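Local coordinates for protein nucleoside kinase (Methanococcus jannaschii, PDB 2C4E) that phosphorylates a wide range of nucleosides to their monophosphates with ATP, preferring inosine, guanosine and cytidine, at residues Y41-N47 and G282-N286. Sequence-based numbering, arbitrary orientation.
Sequences YGGAAAN and GCQTN
Asn47 and Gln284 form the polar centre of a buried contact at the substrate site of this ribokinase-fold enzyme. Tyr41 to Asn47 carry the Gly-Gly motif of the PfkB family, where strand 33-42 of the four-stranded sheet turns into helix 44-54. Gly282 to Asn286 belong to the loop between helices 263-277 and 290-299. Gly43 and Asn47 bind substrate. Gly43 is also the N-cap of the helix, and its O accepts a hydrogen bond from the backbone N of Asn47.

Gln284 reaches across with its chain extended beyond CG (chi2 174°), which carries the amide between Tyr41 and the first turn of the helix. NE2 donates to OD1 of Asn47 at 3.0 Å with a nearly straight N-H...O angle of 167°. The bond lies in both amide planes, although these stand 83° apart. Outside the two segments, Tyr74 OH also bonds NE2 and Tyr77 OH bonds OE1, so both polar atoms of the Gln284 amide are held. OE1 sits 3.7 Å from CB of Tyr41, whose ring stacks on Tyr74.

Asn47 is gripped at both ends of its amide. Its ND2 bonds OD2 of Asp247, a substrate-binding residue and the probable proton acceptor. Gln284 thus probably acts as a second-shell residue, helping with Asp247 to fix the rotation of the Asn47 amide.

Two waters join the backbones through Tyr41 O, donating to it and accepting from Gln284 N and Cys283 N respectively. Beside them CB of Cys283 lies over the face of the Asn47 amide, 3.3 Å from ND2, and SG is 3.5 Å from the same atom.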
# COMPACT_ATOMS: atom_id res chain seq x y z
N TYR A 41 -11.77 -3.43 8.39
CA TYR A 41 -12.61 -2.24 8.45
C TYR A 41 -12.06 -1.32 9.53
O TYR A 41 -11.77 -1.75 10.65
CB TYR A 41 -14.07 -2.63 8.70
CG TYR A 41 -14.65 -3.51 7.60
CD1 TYR A 41 -15.36 -4.67 7.90
CD2 TYR A 41 -14.47 -3.19 6.26
CE1 TYR A 41 -15.89 -5.47 6.91
CE2 TYR A 41 -14.99 -3.99 5.26
CZ TYR A 41 -15.69 -5.13 5.59
OH TYR A 41 -16.20 -5.93 4.58
N GLY A 42 -11.89 -0.05 9.17
CA GLY A 42 -11.26 0.93 10.04
C GLY A 42 -11.72 2.35 9.82
O GLY A 42 -12.82 2.60 9.31
N GLY A 43 -10.85 3.29 10.20
CA GLY A 43 -11.17 4.71 10.25
C GLY A 43 -11.68 5.06 11.64
O GLY A 43 -12.60 4.42 12.13
N ALA A 44 -11.08 6.05 12.28
CA ALA A 44 -11.45 6.41 13.67
C ALA A 44 -12.95 6.67 13.88
O ALA A 44 -13.51 6.21 14.88
CB ALA A 44 -10.63 7.57 14.16
N ALA A 45 -13.60 7.39 12.98
CA ALA A 45 -15.04 7.66 13.13
C ALA A 45 -15.85 6.38 13.04
O ALA A 45 -16.69 6.13 13.90
CB ALA A 45 -15.54 8.70 12.10
N ALA A 46 -15.60 5.56 12.03
CA ALA A 46 -16.29 4.30 11.84
C ALA A 46 -16.03 3.33 13.00
O ALA A 46 -16.95 2.69 13.48
CB ALA A 46 -15.87 3.67 10.54
N ASN A 47 -14.79 3.23 13.44
CA ASN A 47 -14.45 2.39 14.58
C ASN A 47 -15.33 2.73 15.78
O ASN A 47 -15.91 1.87 16.43
CB ASN A 47 -12.99 2.61 14.99
CG ASN A 47 -12.00 2.04 13.98
OD1 ASN A 47 -12.38 1.25 13.12
ND2 ASN A 47 -10.75 2.46 14.08
N GLY A 282 -7.36 -5.87 13.97
CA GLY A 282 -8.43 -5.07 13.40
C GLY A 282 -9.12 -4.28 14.49
O GLY A 282 -9.28 -4.75 15.62
N CYS A 283 -9.52 -3.07 14.15
CA CYS A 283 -10.10 -2.15 15.13
C CYS A 283 -11.54 -2.49 15.48
O CYS A 283 -12.04 -2.05 16.52
CB CYS A 283 -10.04 -0.72 14.62
SG CYS A 283 -8.37 -0.09 14.45
N GLN A 284 -12.21 -3.25 14.63
CA GLN A 284 -13.62 -3.58 14.87
C GLN A 284 -13.87 -5.06 15.09
O GLN A 284 -15.00 -5.47 15.37
CB GLN A 284 -14.48 -3.07 13.71
CG GLN A 284 -14.33 -1.58 13.47
CD GLN A 284 -15.06 -1.11 12.23
OE1 GLN A 284 -15.93 -1.80 11.74
NE2 GLN A 284 -14.71 0.07 11.74
N THR A 285 -12.83 -5.88 14.99
CA THR A 285 -13.02 -7.32 14.95
C THR A 285 -13.55 -7.93 16.25
O THR A 285 -14.41 -8.80 16.20
CB THR A 285 -11.72 -8.01 14.49
OG1 THR A 285 -10.63 -7.60 15.32
CG2 THR A 285 -11.34 -7.53 13.11
N ASN A 286 -13.08 -7.44 17.40
CA ASN A 286 -13.49 -7.99 18.70
C ASN A 286 -14.21 -6.96 19.56
O ASN A 286 -14.01 -6.92 20.78
CB ASN A 286 -12.28 -8.57 19.45
CG ASN A 286 -12.67 -9.61 20.50
OD1 ASN A 286 -12.20 -9.58 21.65
ND2 ASN A 286 -13.53 -10.55 20.11
O HOH W 1 -11.65 -4.27 11.95
O HOH W 2 -9.25 -1.79 11.49